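Local coordinates for protein putative peptidase (Bacteroides fragilis, PDB 5DYN) that is a putative cysteine peptidase of the clostripain family that probably cleaves proteins and is implicated in activating the secreted toxin of its bacterium, at residues E78-E86 and K97-Y106. Numbering follows the deposited sequence.
Sequences EETIENYPE and KVISTAFNQY. With NA (sodium ion), chain D.
Glu82 and Lys97 meet because each sends CG anti to its own backbone N (chi1 -173° and 171°) and stays extended beyond it, carrying carboxylate and ammonium to one place although the two side chains run nearly perpendicular to each other. They join strand 76-83, outermost in this chain's five-stranded mixed sheet, to helix 92-105, which leads on to strand 110-116 at the sheet's other side, consistent with the alpha/beta fold of clan CD peptidases. Ile81 and Glu82, both opposite Leu65 on the adjacent strand, form a classic beta bulge in this helix-on-sheet packing, and there the two successive side chains both set out toward the helix. Glu82 OE2 forms a salt bridge with Lys97 NZ at 3.6 Å, a rather long separation, while Lys97 CE lies 3.4 Å from the same oxygen. Lys97 CE also meets the Tyr84 ring at its edge, 3.8 Å from Tyr84 CE1. Glu82 CG lies over one face of that buried ring, offset toward the rim, so the glutamate's aliphatic part covers a face and the lysine's last methylene an edge. Farther along the ring, Tyr84 CZ packs against Val98 CG2 at 4.0 Å; Val98 in turn reaches Tyr21 and Tyr56 on the central strands. At the other end of the contact Ile81 divides its branches: CG2 rests against the Gln105 amide, 3.7 Å from Gln105 NE2, and CD1 comes to the edge of the Tyr106 ring, 4.1 Å from CE2. Beyond the strand, Glu86 OE2 binds a sodium ion together with Gln25, Asp58, Asp59 and Ser61. Glu82 OE1 sits 3.7 Å from Thr101 CG2, whereas Thr101 OG1 donates to Lys97 O at 2.8 Å, tilted 31° from the carbonyl plane, while Thr101 N reaches that oxygen from the opposite face.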
loop_
_atom_site.group_PDB
_atom_site.type_symbol
_atom_site.label_atom_id
_atom_site.label_comp_id
_atom_site.label_asym_id
_atom_site.label_seq_id
_atom_site.Cartn_x
_atom_site.Cartn_y
_atom_site.Cartn_z
ATOM N N GLU A 78 -2.643 26.686 -4.242
ATOM C CA GLU A 78 -1.356 26.025 -4.069
ATOM C C GLU A 78 -0.345 26.964 -3.424
ATOM O O GLU A 78 -0.166 28.093 -3.872
ATOM C CB GLU A 78 -0.812 25.534 -5.411
ATOM C CG GLU A 78 -1.703 24.557 -6.150
ATOM C CD GLU A 78 -1.104 24.143 -7.477
ATOM O OE1 GLU A 78 0.077 24.473 -7.720
ATOM O OE2 GLU A 78 -1.805 23.494 -8.279
ATOM N N GLU A 79 0.320 26.490 -2.376
ATOM C CA GLU A 79 1.353 27.272 -1.712
ATOM C C GLU A 79 2.699 26.566 -1.803
ATOM O O GLU A 79 2.872 25.479 -1.257
ATOM C CB GLU A 79 0.985 27.519 -0.248
ATOM C CG GLU A 79 -0.392 28.129 -0.048
ATOM C CD GLU A 79 -0.811 28.157 1.410
ATOM O OE1 GLU A 79 0.029 27.829 2.275
ATOM O OE2 GLU A 79 -1.979 28.503 1.688
ATOM N N THR A 80 3.652 27.187 -2.489
ATOM C CA THR A 80 4.976 26.596 -2.650
ATOM C C THR A 80 5.767 26.616 -1.346
ATOM O O THR A 80 6.035 27.680 -0.787
ATOM C CB THR A 80 5.784 27.318 -3.739
ATOM O OG1 THR A 80 5.121 27.174 -5.000
ATOM C CG2 THR A 80 7.183 26.732 -3.841
ATOM N N ILE A 81 6.131 25.429 -0.868
ATOM C CA ILE A 81 6.937 25.295 0.340
ATOM C C ILE A 81 8.418 25.191 -0.015
ATOM O O ILE A 81 9.268 25.813 0.629
ATOM C CB ILE A 81 6.525 24.063 1.164
ATOM C CG1 ILE A 81 5.020 24.082 1.433
ATOM C CG2 ILE A 81 7.322 23.993 2.464
ATOM C CD1 ILE A 81 4.535 25.353 2.083
ATOM N N GLU A 82 8.719 24.399 -1.040
ATOM C CA GLU A 82 10.084 24.279 -1.540
ATOM C C GLU A 82 10.100 23.729 -2.961
ATOM O O GLU A 82 9.337 22.825 -3.297
ATOM C CB GLU A 82 10.925 23.386 -0.618
ATOM C CG GLU A 82 12.412 23.349 -0.970
ATOM C CD GLU A 82 13.233 22.508 -0.002
ATOM O OE1 GLU A 82 12.644 21.909 0.924
ATOM O OE2 GLU A 82 14.471 22.441 -0.171
ATOM N N ASN A 83 10.962 24.298 -3.797
ATOM C CA ASN A 83 11.222 23.745 -5.119
ATOM C C ASN A 83 12.522 22.957 -5.099
ATOM O O ASN A 83 13.456 23.301 -4.375
ATOM C CB ASN A 83 11.281 24.847 -6.182
ATOM C CG ASN A 83 9.923 25.473 -6.451
ATOM O OD1 ASN A 83 9.772 26.695 -6.423
ATOM N ND2 ASN A 83 8.927 24.636 -6.716
ATOM N N TYR A 84 12.582 21.895 -5.890
ATOM C CA TYR A 84 13.753 21.033 -5.889
ATOM C C TYR A 84 14.360 20.936 -7.278
ATOM O O TYR A 84 13.655 21.075 -8.277
ATOM C CB TYR A 84 13.385 19.635 -5.380
ATOM C CG TYR A 84 12.733 19.627 -4.015
ATOM C CD1 TYR A 84 13.501 19.577 -2.858
ATOM C CD2 TYR A 84 11.351 19.667 -3.883
ATOM C CE1 TYR A 84 12.913 19.567 -1.606
ATOM C CE2 TYR A 84 10.752 19.659 -2.636
ATOM C CZ TYR A 84 11.539 19.610 -1.500
ATOM O OH TYR A 84 10.951 19.599 -0.255
ATOM N N PRO A 85 15.680 20.708 -7.346
ATOM C CA PRO A 85 16.301 20.325 -8.615
ATOM C C PRO A 85 15.820 18.942 -9.012
ATOM O O PRO A 85 15.252 18.245 -8.170
ATOM C CB PRO A 85 17.794 20.318 -8.289
ATOM C CG PRO A 85 17.841 20.027 -6.822
ATOM C CD PRO A 85 16.659 20.753 -6.246
ATOM N N GLU A 86 16.033 18.544 -10.260
ATOM C CA GLU A 86 15.622 17.213 -10.673
ATOM C C GLU A 86 16.387 16.173 -9.869
ATOM O O GLU A 86 17.585 16.316 -9.628
ATOM C CB GLU A 86 15.830 17.003 -12.172
ATOM C CG GLU A 86 14.591 17.284 -13.022
ATOM C CD GLU A 86 13.482 16.243 -12.860
ATOM O OE1 GLU A 86 13.525 15.426 -11.911
ATOM O OE2 GLU A 86 12.557 16.239 -13.702
ATOM N N LYS A 97 14.529 14.143 3.237
ATOM C CA LYS A 97 14.554 15.603 3.176
ATOM C C LYS A 97 13.152 16.190 3.033
ATOM O O LYS A 97 12.806 17.162 3.707
ATOM C CB LYS A 97 15.433 16.082 2.017
ATOM C CG LYS A 97 15.327 17.576 1.754
ATOM C CD LYS A 97 16.284 18.043 0.666
ATOM C CE LYS A 97 16.120 19.540 0.407
ATOM N NZ LYS A 97 17.089 20.071 -0.595
ATOM N N VAL A 98 12.349 15.593 2.157
ATOM C CA VAL A 98 10.992 16.067 1.915
ATOM C C VAL A 98 10.118 15.829 3.140
ATOM O O VAL A 98 9.372 16.715 3.561
ATOM C CB VAL A 98 10.367 15.382 0.686
ATOM C CG1 VAL A 98 8.921 15.812 0.512
ATOM C CG2 VAL A 98 11.171 15.706 -0.562
ATOM N N ILE A 99 10.224 14.635 3.715
ATOM C CA ILE A 99 9.486 14.302 4.932
ATOM C C ILE A 99 9.823 15.272 6.064
ATOM O O ILE A 99 8.927 15.797 6.730
ATOM C CB ILE A 99 9.780 12.865 5.400
ATOM C CG1 ILE A 99 9.168 11.845 4.442
ATOM C CG2 ILE A 99 9.224 12.639 6.789
ATOM C CD1 ILE A 99 9.463 10.410 4.829
ATOM N N SER A 100 11.120 15.499 6.269
ATOM C CA SER A 100 11.601 16.418 7.296
ATOM C C SER A 100 11.042 17.819 7.102
ATOM O O SER A 100 10.497 18.407 8.033
ATOM C CB SER A 100 13.128 16.468 7.303
ATOM O OG SER A 100 13.672 15.260 7.803
ATOM N N THR A 101 11.178 18.347 5.890
ATOM C CA THR A 101 10.658 19.672 5.571
ATOM C C THR A 101 9.156 19.748 5.814
ATOM O O THR A 101 8.659 20.697 6.421
ATOM C CB THR A 101 10.946 20.055 4.110
ATOM O OG1 THR A 101 12.354 19.969 3.858
ATOM C CG2 THR A 101 10.468 21.469 3.828
ATOM N N ALA A 102 8.442 18.728 5.354
ATOM C CA ALA A 102 6.988 18.714 5.418
ATOM C C ALA A 102 6.440 18.765 6.844
ATOM O O ALA A 102 5.581 19.590 7.156
ATOM C CB ALA A 102 6.450 17.484 4.699
ATOM N N PHE A 103 6.935 17.884 7.706
ATOM C CA PHE A 103 6.355 17.728 9.034
ATOM C C PHE A 103 6.937 18.687 10.067
ATOM O O PHE A 103 6.234 19.102 10.989
ATOM C CB PHE A 103 6.521 16.287 9.514
ATOM C CG PHE A 103 5.689 15.302 8.751
ATOM C CD1 PHE A 103 4.314 15.275 8.906
ATOM C CD2 PHE A 103 6.278 14.405 7.876
ATOM C CE1 PHE A 103 3.537 14.367 8.206
ATOM C CE2 PHE A 103 5.507 13.497 7.171
ATOM C CZ PHE A 103 4.134 13.479 7.338
ATOM N N ASN A 104 8.211 19.039 9.922
ATOM C CA ASN A 104 8.827 19.989 10.845
ATOM C C ASN A 104 8.266 21.397 10.661
ATOM O O ASN A 104 8.194 22.173 11.611
ATOM C CB ASN A 104 10.346 20.007 10.679
ATOM C CG ASN A 104 10.994 18.706 11.111
ATOM O OD1 ASN A 104 10.613 18.115 12.121
ATOM N ND2 ASN A 104 11.981 18.253 10.344
ATOM N N GLN A 105 7.864 21.723 9.437
ATOM C CA GLN A 105 7.252 23.017 9.168
ATOM C C GLN A 105 5.787 23.033 9.587
ATOM O O GLN A 105 5.225 24.094 9.870
ATOM C CB GLN A 105 7.370 23.381 7.687
ATOM C CG GLN A 105 8.755 23.832 7.255
ATOM C CD GLN A 105 8.713 24.753 6.049
ATOM O OE1 GLN A 105 7.801 25.570 5.909
ATOM N NE2 GLN A 105 9.701 24.622 5.170
ATOM N N TYR A 106 5.169 21.858 9.626
ATOM C CA TYR A 106 3.750 21.772 9.946
ATOM C C TYR A 106 3.453 20.698 10.982
ATOM O O TYR A 106 2.778 19.710 10.691
ATOM C CB TYR A 106 2.936 21.522 8.674
ATOM C CG TYR A 106 3.026 22.665 7.692
ATOM C CD1 TYR A 106 2.174 23.758 7.790
ATOM C CD2 TYR A 106 3.978 22.665 6.681
ATOM C CE1 TYR A 106 2.260 24.812 6.902
ATOM C CE2 TYR A 106 4.071 23.712 5.788
ATOM C CZ TYR A 106 3.211 24.783 5.903
ATOM O OH TYR A 106 3.302 25.828 5.015
HETATM NA NA NA D . 10.486 14.920 -12.621
#